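PDB 2ATR: acetyltransferase, GNAT family from Streptococcus pneumoniae, which is of unknown specific function but, as GNAT-family enzymes do, probably transfers an acetyl group from acetyl-coenzyme A to an amine acceptor. Local coordinates for residues Y45-L48 and V53-L56; A47-A52 and P76-Q81; E35-H40 and L56-G61. All coordinates share one frame; numbering follows the deposited sequence.

Interaction 1: Y45-L48 and V53-L56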
# COMPACT_ATOMS: atom_id res chain seq x y z
N TYR A 45 -3.25 3.14 7.12
CA TYR A 45 -4.27 2.35 7.79
C TYR A 45 -3.70 0.98 8.18
O TYR A 45 -2.90 0.42 7.45
CB TYR A 45 -5.50 2.17 6.90
CG TYR A 45 -6.36 3.41 6.73
CD1 TYR A 45 -7.60 3.49 7.32
CD2 TYR A 45 -5.92 4.48 5.99
CE1 TYR A 45 -8.37 4.61 7.18
CE2 TYR A 45 -6.68 5.59 5.84
CZ TYR A 45 -7.91 5.66 6.44
OH TYR A 45 -8.67 6.78 6.28
N LEU A 46 -4.11 0.47 9.34
CA LEU A 46 -3.77 -0.91 9.72
C LEU A 46 -4.99 -1.79 9.70
O LEU A 46 -6.12 -1.30 9.91
CB LEU A 46 -3.15 -0.97 11.12
CG LEU A 46 -1.93 -0.08 11.30
CD1 LEU A 46 -1.43 -0.24 12.73
CD2 LEU A 46 -0.84 -0.47 10.26
N ALA A 47 -4.78 -3.08 9.42
CA ALA A 47 -5.77 -4.11 9.57
C ALA A 47 -5.45 -4.85 10.88
O ALA A 47 -4.28 -5.21 11.12
CB ALA A 47 -5.70 -5.09 8.41
N LEU A 48 -6.49 -4.99 11.73
CA LEU A 48 -6.35 -5.56 13.08
C LEU A 48 -7.29 -6.72 13.27
O LEU A 48 -8.48 -6.64 12.95
CB LEU A 48 -6.65 -4.52 14.17
CG LEU A 48 -5.35 -3.82 14.57
CD1 LEU A 48 -5.14 -2.51 13.85
CD2 LEU A 48 -5.33 -3.61 16.06
N VAL A 53 -1.86 -6.84 14.79
CA VAL A 53 -1.65 -6.06 13.50
C VAL A 53 -1.38 -7.06 12.36
O VAL A 53 -0.41 -7.82 12.39
CB VAL A 53 -0.50 -5.04 13.63
CG1 VAL A 53 -0.24 -4.25 12.27
CG2 VAL A 53 -0.78 -4.06 14.79
N VAL A 54 -2.32 -7.17 11.43
CA VAL A 54 -2.24 -8.21 10.38
C VAL A 54 -2.07 -7.61 8.94
O VAL A 54 -1.85 -8.33 8.00
CB VAL A 54 -3.35 -9.34 10.51
CG1 VAL A 54 -3.37 -9.88 11.98
CG2 VAL A 54 -4.80 -8.94 10.09
N GLY A 55 -2.15 -6.29 8.81
CA GLY A 55 -2.15 -5.69 7.45
C GLY A 55 -1.85 -4.23 7.58
O GLY A 55 -2.07 -3.65 8.66
N LEU A 56 -1.30 -3.64 6.51
CA LEU A 56 -0.97 -2.23 6.47
C LEU A 56 -1.17 -1.70 5.03
O LEU A 56 -0.95 -2.44 4.07
CB LEU A 56 0.48 -1.99 6.97
CG LEU A 56 1.20 -0.64 6.83
CD1 LEU A 56 2.28 -0.45 7.92
CD2 LEU A 56 1.82 -0.50 5.39
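A47 and G55 form the hydrogen-bonded pair at the middle of this antiparallel contact. G55 O accepts the A47 N-H at 2.9 Å. The A47 carbonyl serves two donors. V54 N reaches A47 O at 2.8 Å. G55 N also points to A47 O, but at 3.3 Å and with a bent geometry, so this bond is weak. V54 and G55 thus face one residue, and the register shifts by one.

Two carbonyls have CA-H contacts as well. L56 CA lies 3.4 Å from Y45 O, and L46 CA lies 3.4 Å from G55 O. Other backbone groups turn to neighbouring strands: L46 pairs with K5 and L48 with T3, while L56 pairs with I73. H17 NE2 bonds to V53 O, and the buried Y45 hydroxyl is satisfied by N94 OD1.

L46, L48, V53 and L56 share one face of the hairpin. The L46 CG branch lies beside its own backbone N (chi1 -55°). From there methyl CD2 reaches over to L56 CB, 3.9 Å away, and the two leucines cross obliquely. The other methyl, L46 CD1, points to V53 CG1 at 4.2 Å. On the opposite face A47 CB rests on the main chain of G55, 3.7 Å from G55 CA, because the glycine has no side chain there. Helix 12-20 covers V53 and L56, and helix 83-92 covers Y45 and A47. V54 and G55 together opposite A47 make a classic beta bulge, in the hairpin of strands 43-49 and 52-61 within the central sheet of the GNAT fold.

Interaction 2: A47-A52 and P76-Q81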
# COMPACT_ATOMS: atom_id res chain seq x y z
N ALA A 47 -4.78 -3.08 9.42
CA ALA A 47 -5.77 -4.11 9.57
C ALA A 47 -5.45 -4.85 10.88
O ALA A 47 -4.28 -5.21 11.12
CB ALA A 47 -5.70 -5.09 8.41
N LEU A 48 -6.49 -4.99 11.73
CA LEU A 48 -6.35 -5.56 13.08
C LEU A 48 -7.29 -6.72 13.27
O LEU A 48 -8.48 -6.64 12.95
CB LEU A 48 -6.65 -4.52 14.17
CG LEU A 48 -5.35 -3.82 14.57
CD1 LEU A 48 -5.14 -2.51 13.85
CD2 LEU A 48 -5.33 -3.61 16.06
N ASP A 49 -6.76 -7.79 13.85
CA ASP A 49 -7.55 -8.94 14.21
C ASP A 49 -7.50 -8.89 15.73
O ASP A 49 -6.49 -9.33 16.35
CB ASP A 49 -6.83 -10.22 13.69
CG ASP A 49 -7.56 -11.51 14.12
OD1 ASP A 49 -8.67 -11.40 14.69
OD2 ASP A 49 -7.04 -12.61 13.86
N GLY A 50 -8.53 -8.29 16.35
CA GLY A 50 -8.46 -7.95 17.77
C GLY A 50 -7.33 -6.99 17.98
O GLY A 50 -7.28 -5.94 17.35
N ASP A 51 -6.37 -7.35 18.82
CA ASP A 51 -5.20 -6.51 19.01
C ASP A 51 -4.08 -6.87 18.03
O ASP A 51 -3.10 -6.18 17.98
CB ASP A 51 -4.68 -6.58 20.45
CG ASP A 51 -5.72 -6.09 21.50
OD1 ASP A 51 -6.49 -5.14 21.21
OD2 ASP A 51 -5.74 -6.66 22.61
N ALA A 52 -4.21 -7.96 17.28
CA ALA A 52 -3.10 -8.37 16.35
C ALA A 52 -3.02 -7.44 15.10
O ALA A 52 -4.01 -7.31 14.44
CB ALA A 52 -3.37 -9.78 15.87
N PRO A 76 0.46 -13.24 4.87
CA PRO A 76 0.14 -14.22 3.86
C PRO A 76 -0.68 -15.28 4.46
O PRO A 76 -1.23 -16.08 3.73
CB PRO A 76 1.52 -14.76 3.42
CG PRO A 76 2.46 -13.67 3.74
CD PRO A 76 1.93 -13.10 5.04
N SER A 77 -0.81 -15.27 5.79
CA SER A 77 -1.62 -16.28 6.48
C SER A 77 -3.12 -15.92 6.50
O SER A 77 -3.96 -16.82 6.56
CB SER A 77 -1.01 -16.70 7.85
OG SER A 77 -0.53 -15.64 8.62
N TYR A 78 -3.44 -14.61 6.45
CA TYR A 78 -4.80 -14.07 6.26
C TYR A 78 -4.99 -13.95 4.74
O TYR A 78 -4.39 -14.73 3.99
CB TYR A 78 -4.97 -12.69 6.98
CG TYR A 78 -4.96 -12.79 8.52
CD1 TYR A 78 -6.14 -12.65 9.25
CD2 TYR A 78 -3.78 -13.07 9.22
CE1 TYR A 78 -6.16 -12.78 10.63
CE2 TYR A 78 -3.77 -13.17 10.60
CZ TYR A 78 -4.97 -13.05 11.31
OH TYR A 78 -4.97 -13.17 12.69
N GLN A 79 -5.80 -13.00 4.25
CA GLN A 79 -5.88 -12.80 2.75
C GLN A 79 -7.02 -13.59 2.15
O GLN A 79 -7.52 -14.52 2.77
CB GLN A 79 -4.60 -13.22 2.02
CG GLN A 79 -3.46 -12.17 1.89
CD GLN A 79 -2.31 -12.70 1.05
OE1 GLN A 79 -2.43 -13.73 0.37
NE2 GLN A 79 -1.19 -12.00 1.09
N ARG A 80 -7.40 -13.22 0.93
CA ARG A 80 -8.57 -13.78 0.24
C ARG A 80 -9.90 -13.66 1.03
O ARG A 80 -10.89 -14.30 0.68
CB ARG A 80 -8.29 -15.21 -0.28
CG ARG A 80 -7.32 -15.22 -1.49
CD ARG A 80 -7.04 -16.63 -2.03
NE ARG A 80 -5.89 -16.68 -2.96
CZ ARG A 80 -4.65 -17.09 -2.64
NH1 ARG A 80 -4.37 -17.49 -1.40
NH2 ARG A 80 -3.69 -17.09 -3.56
N GLN A 81 -9.90 -12.83 2.08
CA GLN A 81 -11.13 -12.47 2.82
C GLN A 81 -11.36 -10.95 2.84
O GLN A 81 -12.00 -10.39 3.78
CB GLN A 81 -11.15 -13.06 4.24
CG GLN A 81 -10.10 -12.53 5.21
CD GLN A 81 -10.12 -13.31 6.54
OE1 GLN A 81 -11.07 -13.19 7.33
NE2 GLN A 81 -9.08 -14.11 6.78
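Y78 meets D49 end-on: its hydroxyl points at one carboxylate oxygen. Y78 OH donates to D49 OD2. The modelled distance of 2.4 Å is very short, so its exact value is doubtful. D49 OD2 lies in the plane of the tyrosine ring, at its edge. It is 3.3 Å from Y78 CZ and 3.4 Å from Y78 CE1, so the oxygen sits on the CE1 side of the hydroxyl. The carboxylate plane is turned 80° from the ring plane, and the two side chains cross at about a right angle. D49 extends its carboxylate away from its own backbone N (chi1 176°), which carries OD2 across to the tyrosine. Y78 CG lies beside its own backbone N (chi1 -69°), and the ring reaches out to the acid from there. D49 CB also comes within 3.6 Å of Y78 OH.

D49 opens the type II' beta turn that joins strands 43-49 and 52-61. D49 N bonds to A52 O at 2.9 Å and A52 N to D49 O at 2.8 Å, closing a tight two-residue hairpin loop. G50 takes the positive phi that this turn needs. Y78 lies in the loop between strand 66-74 and helix 83-92. From Q79 onward the sequence fits the Q/R-x-x-G-x-G/A signature, which in GNAT enzymes binds the pyrophosphate of acetyl-coenzyme A. The same role is probable here.

Both D49 and Y78 are partly exposed, and the contact is on the surface. V54 packs against both side chains, and I83 of helix 83-92 also touches Y78.

Interaction 3: E35-H40 and L56-G61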
# COMPACT_ATOMS: atom_id res chain seq x y z
N GLU A 35 11.78 3.67 8.77
CA GLU A 35 11.51 4.45 10.00
C GLU A 35 11.22 5.92 9.68
O GLU A 35 10.22 6.48 10.09
CB GLU A 35 12.72 4.34 10.94
CG GLU A 35 12.36 4.43 12.39
CD GLU A 35 13.51 3.93 13.28
OE1 GLU A 35 14.69 4.23 12.95
OE2 GLU A 35 13.22 3.23 14.28
N GLN A 36 12.10 6.52 8.89
CA GLN A 36 11.90 7.87 8.41
C GLN A 36 10.67 8.00 7.50
O GLN A 36 9.91 8.94 7.66
CB GLN A 36 13.18 8.38 7.71
CG GLN A 36 14.43 8.46 8.61
CD GLN A 36 14.25 9.45 9.74
OE1 GLN A 36 13.97 9.07 10.87
NE2 GLN A 36 14.39 10.75 9.43
N ALA A 37 10.48 7.06 6.57
CA ALA A 37 9.32 7.10 5.64
C ALA A 37 7.96 7.20 6.35
O ALA A 37 7.09 7.98 5.94
CB ALA A 37 9.32 5.89 4.71
N LEU A 38 7.78 6.37 7.39
CA LEU A 38 6.55 6.28 8.15
C LEU A 38 6.05 7.63 8.68
O LEU A 38 4.85 7.80 8.88
CB LEU A 38 6.68 5.25 9.29
CG LEU A 38 6.81 3.79 8.89
CD1 LEU A 38 7.23 2.93 10.11
CD2 LEU A 38 5.49 3.28 8.31
N SER A 39 6.97 8.57 8.90
CA SER A 39 6.61 9.91 9.36
C SER A 39 6.24 10.86 8.24
O SER A 39 5.75 11.95 8.50
CB SER A 39 7.80 10.58 10.09
OG SER A 39 7.89 10.06 11.40
N HIS A 40 6.52 10.46 6.99
CA HIS A 40 6.43 11.40 5.85
C HIS A 40 5.46 10.89 4.78
O HIS A 40 5.62 11.16 3.58
CB HIS A 40 7.82 11.66 5.26
CG HIS A 40 8.78 12.25 6.25
ND1 HIS A 40 8.75 13.58 6.62
CD2 HIS A 40 9.77 11.68 6.98
CE1 HIS A 40 9.69 13.82 7.50
NE2 HIS A 40 10.33 12.68 7.75
N LEU A 56 -1.30 -3.64 6.51
CA LEU A 56 -0.97 -2.23 6.47
C LEU A 56 -1.17 -1.70 5.03
O LEU A 56 -0.95 -2.44 4.07
CB LEU A 56 0.48 -1.99 6.97
CG LEU A 56 1.20 -0.64 6.83
CD1 LEU A 56 2.28 -0.45 7.92
CD2 LEU A 56 1.82 -0.50 5.39
N ILE A 57 -1.61 -0.47 4.90
CA ILE A 57 -1.53 0.27 3.61
C ILE A 57 -0.87 1.60 3.91
O ILE A 57 -1.10 2.17 4.97
CB ILE A 57 -2.88 0.41 2.83
CG1 ILE A 57 -2.68 1.08 1.41
CG2 ILE A 57 -3.90 1.20 3.70
CD1 ILE A 57 -3.98 0.98 0.52
N ARG A 58 0.02 2.05 3.02
CA ARG A 58 0.71 3.29 3.18
C ARG A 58 0.73 4.04 1.83
O ARG A 58 1.22 3.55 0.80
CB ARG A 58 2.15 3.05 3.66
CG ARG A 58 2.91 4.27 4.02
CD ARG A 58 4.18 3.92 4.79
NE ARG A 58 5.27 3.41 3.94
CZ ARG A 58 6.12 4.15 3.23
NH1 ARG A 58 6.00 5.48 3.11
NH2 ARG A 58 7.10 3.54 2.59
N LEU A 59 0.17 5.24 1.86
CA LEU A 59 0.12 6.09 0.66
C LEU A 59 1.09 7.22 0.80
O LEU A 59 1.30 7.71 1.89
CB LEU A 59 -1.28 6.65 0.47
CG LEU A 59 -2.51 5.76 0.45
CD1 LEU A 59 -3.68 6.64 0.08
CD2 LEU A 59 -2.37 4.64 -0.52
N VAL A 60 1.68 7.64 -0.33
CA VAL A 60 2.67 8.71 -0.41
C VAL A 60 2.37 9.63 -1.61
O VAL A 60 1.58 9.27 -2.49
CB VAL A 60 4.14 8.18 -0.55
CG1 VAL A 60 4.53 7.32 0.70
CG2 VAL A 60 4.35 7.42 -1.86
N GLY A 61 3.03 10.79 -1.65
CA GLY A 61 2.81 11.72 -2.77
C GLY A 61 2.43 13.07 -2.23
O GLY A 61 2.59 13.34 -1.04
O HOH W 1 4.10 11.32 1.16
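R58 sends its chain outward from the strand with CG anti to the backbone N (chi1 -173°), then bends at chi3 (77°) and lays one face of its guanidinium against A37. The neighbouring L38 holds CG beside its own N (chi1 -68°), which brings its methyl CD2 to the arginine chain. A37 CB sits over one face of the guanidinium. It is 3.7 Å from R58 NH1 and 3.9 Å from R58 NH2, so the methyl lies across the end of that face. L38 CD2 touches R58 CD at 3.8 Å, and the two side chains cross at about a right angle.

No direct hydrogen bond joins the two segments. A water bridges them further along: it donates to H40 O at 2.9 Å and accepts from G61 N at 3.1 Å. H40 N in turn bonds to A37 O at 2.8 Å.

The polar end of R58 is held from outside the contact. NE forms a salt bridge with D71 OD2 on strand 66-74, and NH1 bonds to S41 OG, which also bonds to A37 O. Y19 of helix 12-20 adds packing against R58.

The contact joins helix 33-38 to strand 52-61, the central strand of the sheet. In GNAT enzymes this early helical region often borders the acceptor site, but no such role is established here. The chemistry is divided: apolar groups meet a face and the aliphatic part of R58, while D71 takes NE and S41 takes NH1. A buried arginine can thus pack against the helix, its charge probably balanced by the aspartate.

Interactions 1 and 3 are buried, whereas interaction 2 lies on the surface. Interactions 1 and 2 both use strand 43-49 and share A47 and L48. They touch through V54, whose CG1 is 3.6 Å from Y78 CE2. Interactions 1 and 3 share L56 on strand 52-61, where Y45 O and I57 N continue the strand pairing with a probable hydrogen bond. Interactions 2 and 3 have centres about 20 Å apart. Backbone bonds dominate interaction 1, inside the sheet. A single, very short side-chain hydrogen bond, of doubtful length, makes interaction 2, at the hairpin end. Interaction 3 brings a helix onto the sheet by apolar contact with an arginine, aided by one water.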